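Local coordinates for protein 4'-phospho-dehydrooxetanocin synthase (PDB 5UL3) that catalyses the cobalamin-dependent radical S-adenosylmethionine ring contraction of dAMP to an oxetane aldehyde, a step in the biosynthesis of oxetanocin A, at residues G241-R246 with E260-S265; S637-K642 with I656-F661. All coordinates share one frame; numbering follows the deposited sequence.

Interaction 1: residues G241-R246 with E260-S265; sequences GEYTLR and EVNGIS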
ATOM      1  N   GLY A 241      -3.901   4.059  14.835  1.00 21.57           N
ATOM      2  CA  GLY A 241      -3.455   5.221  15.583  1.00 21.62           C
ATOM      3  C   GLY A 241      -4.520   6.191  16.064  1.00 22.00           C
ATOM      4  O   GLY A 241      -4.241   7.005  16.950  1.00 23.30           O
ATOM      5  N   GLU A 242      -5.736   6.110  15.513  1.00 21.51           N
ATOM      6  CA  GLU A 242      -6.746   7.143  15.755  1.00 19.69           C
ATOM      7  C   GLU A 242      -7.093   7.267  17.234  1.00 25.45           C
ATOM      8  O   GLU A 242      -7.014   8.348  17.825  1.00 21.29           O
ATOM      9  CB  GLU A 242      -8.008   6.841  14.941  1.00 22.54           C
ATOM     10  CG  GLU A 242      -7.882   7.081  13.437  1.00 22.92           C
ATOM     11  CD  GLU A 242      -7.303   5.899  12.637  1.00 24.86           C
ATOM     12  OE1 GLU A 242      -6.712   4.961  13.217  1.00 21.24           O
ATOM     13  OE2 GLU A 242      -7.419   5.944  11.389  1.00 27.65           O
ATOM     14  N   TYR A 243      -7.533   6.170  17.843  1.00 22.33           N
ATOM     15  CA  TYR A 243      -7.924   6.234  19.248  1.00 20.58           C
ATOM     16  C   TYR A 243      -6.725   6.385  20.166  1.00 23.09           C
ATOM     17  O   TYR A 243      -6.850   6.967  21.246  1.00 23.92           O
ATOM     18  CB  TYR A 243      -8.707   4.984  19.644  1.00 22.95           C
ATOM     19  CG  TYR A 243     -10.032   4.824  18.953  1.00 26.08           C
ATOM     20  CD1 TYR A 243     -10.604   5.863  18.243  1.00 24.16           C
ATOM     21  CD2 TYR A 243     -10.718   3.613  19.022  1.00 24.66           C
ATOM     22  CE1 TYR A 243     -11.816   5.707  17.605  1.00 25.20           C
ATOM     23  CE2 TYR A 243     -11.926   3.448  18.389  1.00 27.61           C
ATOM     24  CZ  TYR A 243     -12.473   4.491  17.684  1.00 30.06           C
ATOM     25  OH  TYR A 243     -13.689   4.321  17.066  1.00 30.53           O
ATOM     26  N   THR A 244      -5.565   5.871  19.749  1.00 23.13           N
ATOM     27  CA  THR A 244      -4.331   6.109  20.481  1.00 22.99           C
ATOM     28  C   THR A 244      -4.064   7.608  20.610  1.00 27.05           C
ATOM     29  O   THR A 244      -3.806   8.113  21.709  1.00 22.46           O
ATOM     30  CB  THR A 244      -3.173   5.404  19.771  1.00 26.01           C
ATOM     31  OG1 THR A 244      -3.298   3.985  19.931  1.00 26.23           O
ATOM     32  CG2 THR A 244      -1.816   5.860  20.324  1.00 25.95           C
ATOM     33  N   LEU A 245      -4.147   8.336  19.497  1.00 22.79           N
ATOM     34  CA  LEU A 245      -3.873   9.773  19.552  1.00 20.37           C
ATOM     35  C   LEU A 245      -4.958  10.501  20.332  1.00 24.60           C
ATOM     36  O   LEU A 245      -4.656  11.386  21.138  1.00 24.19           O
ATOM     37  CB  LEU A 245      -3.716  10.348  18.138  1.00 20.73           C
ATOM     38  CG  LEU A 245      -2.438   9.916  17.404  1.00 24.02           C
ATOM     39  CD1 LEU A 245      -2.487  10.368  15.949  1.00 20.29           C
ATOM     40  CD2 LEU A 245      -1.226  10.522  18.087  1.00 28.07           C
ATOM     41  N   ARG A 246      -6.224  10.118  20.134  1.00 22.36           N
ATOM     42  CA  ARG A 246      -7.299  10.645  20.971  1.00 24.85           C
ATOM     43  C   ARG A 246      -6.959  10.522  22.455  1.00 25.41           C
ATOM     44  O   ARG A 246      -7.166  11.463  23.239  1.00 21.41           O
ATOM     45  CB  ARG A 246      -8.604   9.891  20.673  1.00 24.09           C
ATOM     46  CG  ARG A 246      -9.761  10.272  21.581  1.00 22.77           C
ATOM     47  CD  ARG A 246     -10.828   9.160  21.578  1.00 24.79           C
ATOM     48  NE  ARG A 246     -10.346   7.929  22.193  1.00 25.12           N
ATOM     49  CZ  ARG A 246     -10.964   6.755  22.112  1.00 31.07           C
ATOM     50  NH1 ARG A 246     -12.100   6.643  21.439  1.00 31.76           N
ATOM     51  NH2 ARG A 246     -10.448   5.694  22.709  1.00 30.10           N
ATOM     52  N   GLU A 260      -4.351   3.626  30.687  1.00 30.55           N
ATOM     53  CA  GLU A 260      -5.675   3.677  30.083  1.00 28.49           C
ATOM     54  C   GLU A 260      -5.647   4.092  28.614  1.00 27.12           C
ATOM     55  O   GLU A 260      -6.703   4.126  27.979  1.00 30.07           O
ATOM     56  CB  GLU A 260      -6.562   4.655  30.867  1.00 30.60           C
ATOM     57  CG  GLU A 260      -6.940   4.150  32.271  1.00 37.21           C
ATOM     58  CD  GLU A 260      -7.644   5.207  33.101  1.00 40.82           C
ATOM     59  OE1 GLU A 260      -7.191   6.369  33.106  1.00 39.59           O
ATOM     60  OE2 GLU A 260      -8.652   4.878  33.754  1.00 43.35           O
ATOM     61  N   VAL A 261      -4.480   4.399  28.065  1.00 26.19           N
ATOM     62  CA  VAL A 261      -4.369   4.916  26.703  1.00 32.02           C
ATOM     63  C   VAL A 261      -4.520   3.763  25.715  1.00 26.79           C
ATOM     64  O   VAL A 261      -3.761   2.790  25.767  1.00 27.30           O
ATOM     65  CB  VAL A 261      -3.031   5.639  26.497  1.00 28.77           C
ATOM     66  CG1 VAL A 261      -2.791   5.955  25.002  1.00 26.69           C
ATOM     67  CG2 VAL A 261      -2.972   6.917  27.344  1.00 26.16           C
ATOM     68  N   ASN A 262      -5.478   3.891  24.802  1.00 27.94           N
ATOM     69  CA  ASN A 262      -5.753   2.864  23.799  1.00 28.29           C
ATOM     70  C   ASN A 262      -4.508   2.428  23.040  1.00 24.96           C
ATOM     71  O   ASN A 262      -3.756   3.254  22.516  1.00 26.54           O
ATOM     72  CB  ASN A 262      -6.788   3.392  22.800  1.00 30.76           C
ATOM     73  CG  ASN A 262      -7.101   2.383  21.706  1.00 25.60           C
ATOM     74  OD1 ASN A 262      -8.039   1.605  21.836  1.00 28.52           O
ATOM     75  ND2 ASN A 262      -6.312   2.390  20.625  1.00 23.61           N
ATOM     76  N   GLY A 263      -4.312   1.113  22.956  1.00 23.72           N
ATOM     77  CA  GLY A 263      -3.461   0.539  21.918  1.00 24.96           C
ATOM     78  C   GLY A 263      -2.008   0.965  21.897  1.00 24.76           C
ATOM     79  O   GLY A 263      -1.425   1.116  20.810  1.00 24.97           O
ATOM     80  N   ILE A 264      -1.389   1.126  23.066  1.00 25.60           N
ATOM     81  CA  ILE A 264       0.033   1.447  23.118  1.00 28.56           C
ATOM     82  C   ILE A 264       0.790   0.385  23.905  1.00 31.52           C
ATOM     83  O   ILE A 264       0.233  -0.317  24.761  1.00 33.39           O
ATOM     84  CB  ILE A 264       0.325   2.828  23.747  1.00 29.63           C
ATOM     85  CG1 ILE A 264      -0.223   2.866  25.170  1.00 28.38           C
ATOM     86  CG2 ILE A 264      -0.218   3.966  22.882  1.00 28.29           C
ATOM     87  CD1 ILE A 264       0.317   4.045  25.992  1.00 33.72           C
ATOM     88  N   SER A 265       2.077   0.269  23.599  0.50 27.92           N
ATOM     89  CA  SER A 265       3.023  -0.465  24.425  0.50 32.09           C
ATOM     90  C   SER A 265       4.048   0.514  24.982  0.50 34.28           C
ATOM     91  O   SER A 265       4.451   1.461  24.297  0.50 30.53           O
ATOM     92  CB  SER A 265       3.716  -1.580  23.638  0.50 31.19           C
ATOM     93  OG  SER A 265       4.194  -1.114  22.393  0.50 29.82           O
TER
HETATM   94  O   HOH W   1     -10.706   2.788  23.352  1.00 45.55           O
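T244, in the first turn of helix 242-252, meets N262, in the turn before strand 264-267, through the single hydrogen bond between the two segments: its OG1 donates to N262 O over 2.7 Å, arriving from above the carbonyl plane with a C=O...OG1 angle of 133°. With OG1 anti to the carbonyl carbon (chi1 -71°), CG2 falls anti to the backbone N and packs on I264 CG2 at 3.6 Å. N262 reaches back toward the helix, its amide group lying against Y243 CB, with ND2 3.7 Å from that carbon. Packing is close here, and G263, at positive phi in the type II turn V261-I264, places its O 3.5 Å from T244 OG1.

The other side is looser. R246 NH1 lies 3.6 Å above one face of the Y243 ring, offset toward the rim, while R246 NH2 comes no nearer to N262 than 4.3 Å, at CB. A water bridges them, accepting from R246 NH2 and donating to N262 OD1, which also accepts from E279 N. G241 and E242 bind cobalamin at the start of the helix, so the hydroxyl-to-carbonyl bond ties its cofactor-binding end to the turn entering strand 264-267.

Interaction 2: residues S637-K642 with I656-F661; sequences SHFLLK and IILSDF. With EDO (1,2-ethanediol), chain H.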
ATOM      1  N   SER A 637      14.376 -15.343 -18.208  1.00 27.79           N
ATOM      2  CA  SER A 637      14.406 -15.589 -16.767  1.00 26.50           C
ATOM      3  C   SER A 637      13.487 -16.741 -16.374  1.00 29.12           C
ATOM      4  O   SER A 637      13.825 -17.526 -15.479  1.00 26.18           O
ATOM      5  CB  SER A 637      14.016 -14.319 -16.006  1.00 26.98           C
ATOM      6  OG  SER A 637      14.970 -13.289 -16.229  1.00 31.30           O
ATOM      7  N   HIS A 638      12.314 -16.847 -17.003  1.00 25.71           N
ATOM      8  CA  HIS A 638      11.445 -17.979 -16.696  1.00 30.04           C
ATOM      9  C   HIS A 638      12.111 -19.293 -17.082  1.00 32.35           C
ATOM     10  O   HIS A 638      12.135 -20.255 -16.301  1.00 27.61           O
ATOM     11  CB  HIS A 638      10.102 -17.864 -17.413  1.00 26.25           C
ATOM     12  CG  HIS A 638       9.282 -19.111 -17.296  1.00 29.02           C
ATOM     13  ND1 HIS A 638       8.505 -19.381 -16.189  1.00 26.89           N
ATOM     14  CD2 HIS A 638       9.174 -20.192 -18.105  1.00 28.10           C
ATOM     15  CE1 HIS A 638       7.933 -20.567 -16.333  1.00 28.86           C
ATOM     16  NE2 HIS A 638       8.325 -21.081 -17.487  1.00 28.76           N
ATOM     17  N   PHE A 639      12.644 -19.364 -18.294  1.00 29.90           N
ATOM     18  CA  PHE A 639      13.154 -20.648 -18.740  1.00 31.50           C
ATOM     19  C   PHE A 639      14.527 -20.959 -18.171  1.00 32.15           C
ATOM     20  O   PHE A 639      14.967 -22.111 -18.260  1.00 34.83           O
ATOM     21  CB  PHE A 639      13.135 -20.710 -20.264  1.00 31.52           C
ATOM     22  CG  PHE A 639      11.757 -20.889 -20.816  1.00 34.00           C
ATOM     23  CD1 PHE A 639      11.079 -22.086 -20.629  1.00 31.38           C
ATOM     24  CD2 PHE A 639      11.114 -19.857 -21.472  1.00 38.01           C
ATOM     25  CE1 PHE A 639       9.781 -22.259 -21.114  1.00 34.88           C
ATOM     26  CE2 PHE A 639       9.819 -20.016 -21.947  1.00 33.49           C
ATOM     27  CZ  PHE A 639       9.151 -21.214 -21.772  1.00 36.96           C
ATOM     28  N   LEU A 640      15.185 -19.980 -17.549  1.00 26.07           N
ATOM     29  CA  LEU A 640      16.352 -20.284 -16.731  1.00 32.76           C
ATOM     30  C   LEU A 640      16.019 -21.329 -15.676  1.00 30.90           C
ATOM     31  O   LEU A 640      16.726 -22.334 -15.533  1.00 28.75           O
ATOM     32  CB  LEU A 640      16.878 -19.025 -16.054  1.00 26.21           C
ATOM     33  CG  LEU A 640      17.802 -19.321 -14.874  1.00 31.64           C
ATOM     34  CD1 LEU A 640      19.195 -19.850 -15.350  1.00 29.01           C
ATOM     35  CD2 LEU A 640      17.949 -18.104 -13.973  1.00 31.69           C
ATOM     36  N   LEU A 641      14.947 -21.097 -14.909  1.00 28.12           N
ATOM     37  CA  LEU A 641      14.590 -22.051 -13.865  1.00 29.16           C
ATOM     38  C   LEU A 641      14.176 -23.394 -14.456  1.00 32.10           C
ATOM     39  O   LEU A 641      14.507 -24.450 -13.901  1.00 33.24           O
ATOM     40  CB  LEU A 641      13.479 -21.490 -12.981  1.00 23.57           C
ATOM     41  CG  LEU A 641      13.124 -22.399 -11.810  1.00 29.24           C
ATOM     42  CD1 LEU A 641      14.390 -22.780 -11.058  1.00 33.82           C
ATOM     43  CD2 LEU A 641      12.135 -21.682 -10.885  1.00 30.45           C
ATOM     44  N   LYS A 642      13.450 -23.382 -15.576  1.00 30.43           N
ATOM     45  CA  LYS A 642      13.098 -24.644 -16.213  1.00 37.79           C
ATOM     46  C   LYS A 642      14.355 -25.390 -16.648  1.00 35.12           C
ATOM     47  O   LYS A 642      14.445 -26.615 -16.500  1.00 34.77           O
ATOM     48  CB  LYS A 642      12.165 -24.398 -17.399  1.00 31.42           C
ATOM     49  CG  LYS A 642      11.509 -25.654 -17.936  1.00 30.71           C
ATOM     50  CD  LYS A 642      10.522 -25.330 -19.043  1.00 38.52           C
ATOM     51  CE  LYS A 642       9.487 -26.441 -19.228  1.00 40.43           C
ATOM     52  NZ  LYS A 642       8.459 -26.577 -18.126  1.00 37.58           N
ATOM     53  N   ILE A 656      11.475 -31.045 -24.709  1.00 46.38           N
ATOM     54  CA  ILE A 656      10.897 -30.487 -25.929  1.00 45.23           C
ATOM     55  C   ILE A 656      10.730 -28.979 -25.801  1.00 47.40           C
ATOM     56  O   ILE A 656      11.149 -28.214 -26.678  1.00 48.52           O
ATOM     57  CB  ILE A 656       9.559 -31.177 -26.247  1.00 52.15           C
ATOM     58  CG1 ILE A 656       9.797 -32.648 -26.607  1.00 60.13           C
ATOM     59  CG2 ILE A 656       8.824 -30.431 -27.359  1.00 54.79           C
ATOM     60  CD1 ILE A 656       8.528 -33.479 -26.675  1.00 61.27           C
ATOM     61  N   ILE A 657      10.118 -28.531 -24.699  1.00 45.46           N
ATOM     62  CA  ILE A 657       9.860 -27.105 -24.506  1.00 43.82           C
ATOM     63  C   ILE A 657      11.167 -26.322 -24.543  1.00 35.86           C
ATOM     64  O   ILE A 657      11.285 -25.311 -25.244  1.00 37.54           O
ATOM     65  CB  ILE A 657       9.098 -26.870 -23.188  1.00 39.00           C
ATOM     66  CG1 ILE A 657       7.770 -27.624 -23.204  1.00 38.49           C
ATOM     67  CG2 ILE A 657       8.851 -25.374 -22.973  1.00 39.56           C
ATOM     68  CD1 ILE A 657       7.033 -27.595 -21.884  1.00 48.10           C
ATOM     69  N   LEU A 658      12.171 -26.785 -23.794  1.00 41.77           N
ATOM     70  CA  LEU A 658      13.450 -26.087 -23.779  1.00 40.30           C
ATOM     71  C   LEU A 658      14.110 -26.117 -25.152  1.00 44.92           C
ATOM     72  O   LEU A 658      14.690 -25.119 -25.592  1.00 44.48           O
ATOM     73  CB  LEU A 658      14.363 -26.697 -22.717  1.00 43.61           C
ATOM     74  CG  LEU A 658      13.985 -26.349 -21.273  1.00 37.31           C
ATOM     75  CD1 LEU A 658      14.667 -27.281 -20.282  1.00 38.43           C
ATOM     76  CD2 LEU A 658      14.321 -24.892 -20.978  1.00 39.39           C
ATOM     77  N   SER A 659      14.015 -27.249 -25.854  1.00 54.89           N
ATOM     78  CA  SER A 659      14.591 -27.333 -27.193  1.00 52.45           C
ATOM     79  C   SER A 659      13.877 -26.392 -28.159  1.00 44.74           C
ATOM     80  O   SER A 659      14.528 -25.690 -28.939  1.00 49.99           O
ATOM     81  CB  SER A 659      14.542 -28.775 -27.693  1.00 49.23           C
ATOM     82  OG  SER A 659      15.344 -28.932 -28.843  1.00 64.21           O
ATOM     83  N   ASP A 660      12.542 -26.347 -28.103  1.00 50.00           N
ATOM     84  CA  ASP A 660      11.788 -25.386 -28.907  1.00 49.16           C
ATOM     85  C   ASP A 660      12.227 -23.956 -28.618  1.00 56.16           C
ATOM     86  O   ASP A 660      12.423 -23.156 -29.539  1.00 53.83           O
ATOM     87  CB  ASP A 660      10.290 -25.534 -28.643  1.00 49.30           C
ATOM     88  CG  ASP A 660       9.680 -26.699 -29.384  1.00 65.49           C
ATOM     89  OD1 ASP A 660      10.417 -27.382 -30.129  1.00 67.38           O
ATOM     90  OD2 ASP A 660       8.461 -26.928 -29.225  1.00 62.93           O
ATOM     91  N   PHE A 661      12.366 -23.614 -27.334  1.00 50.36           N
ATOM     92  CA  PHE A 661      12.746 -22.256 -26.961  1.00 42.17           C
ATOM     93  C   PHE A 661      14.143 -21.919 -27.472  1.00 43.74           C
ATOM     94  O   PHE A 661      14.356 -20.861 -28.076  1.00 49.97           O
ATOM     95  CB  PHE A 661      12.656 -22.096 -25.440  1.00 46.05           C
ATOM     96  CG  PHE A 661      13.141 -20.774 -24.934  1.00 38.73           C
ATOM     97  CD1 PHE A 661      12.317 -19.662 -24.955  1.00 44.30           C
ATOM     98  CD2 PHE A 661      14.425 -20.642 -24.427  1.00 38.53           C
ATOM     99  CE1 PHE A 661      12.768 -18.442 -24.487  1.00 42.12           C
ATOM    100  CE2 PHE A 661      14.880 -19.429 -23.952  1.00 37.11           C
ATOM    101  CZ  PHE A 661      14.053 -18.323 -23.984  1.00 39.63           C
TER
HETATM  102  C1  EDO H 807       8.704 -17.658 -13.088  1.00 38.12           C
HETATM  103  O1  EDO H 807       7.924 -17.624 -14.290  1.00 36.37           O
HETATM  104  C2  EDO H 807       7.928 -16.882 -12.022  1.00 34.41           C
HETATM  105  O2  EDO H 807       8.628 -16.985 -10.788  1.00 30.58           O
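Around F639 and L658, whose CA atoms lie 7.4 Å apart, two helical segments run roughly antiparallel, their axes approaching to 10.9 Å with 140° between their N-to-C directions. Mainly apolar side chains fill the gap. F639 is central, meeting three residues of 656-661. Its CD2 sits 3.6 Å above one face of the F661 ring, displaced toward the rim; the two planes are inclined at 33°, so the rings pair obliquely. On another part of the F639 ring, CE1 meets I657 CG2 at 3.7 Å, the two side chains crossing at about a right angle. H638, from the same helix, places CD2 3.5 Å above the centre of the F639 ring, and its ND1 is hydrogen-bonded at 2.7 Å to O1 of an ethanediol, probably from the crystallisation liquor.

K642 contributes its aliphatic length: CG is anti to the backbone N (chi1 -167°), and farther out CE rests 3.8 Å from I657 CD1. The chain bends at its last torsion, and NZ forms a salt bridge with E494, which is also hydrogen-bonded to H638 NE2. L658 sets CD1 near K642 O and CD2 near F639 O.

In what is probably the C-terminal helix bundle, W693 of helix 683-709 packs on both F639 and L658; from the radical SAM core range, L490 of helix 484-493 touches H638 and K642, so two further helices flank the pair.

In the fold
Both contacts are largely buried, yet they lie on opposite sides of the chain's centre, with nearest atoms about 40 Å apart, and have no structural element in common. Interaction 1 belongs to the Rossmann-fold domain that houses cobalamin, joining a helix to the turn before a strand; interaction 2 joins two successive helices, probably of the C-terminal bundle, away from the annotated sites. Their chemistry follows their place. Beside the cofactor, a hydrogen bond and a bridging water supply direction to a modest interface of 225 Å². Between the two helices, 307 Å² is buried by rings, branched aliphatic chains and the methylenes of K642, whose amine finds its salt-bridge partner outside the pair.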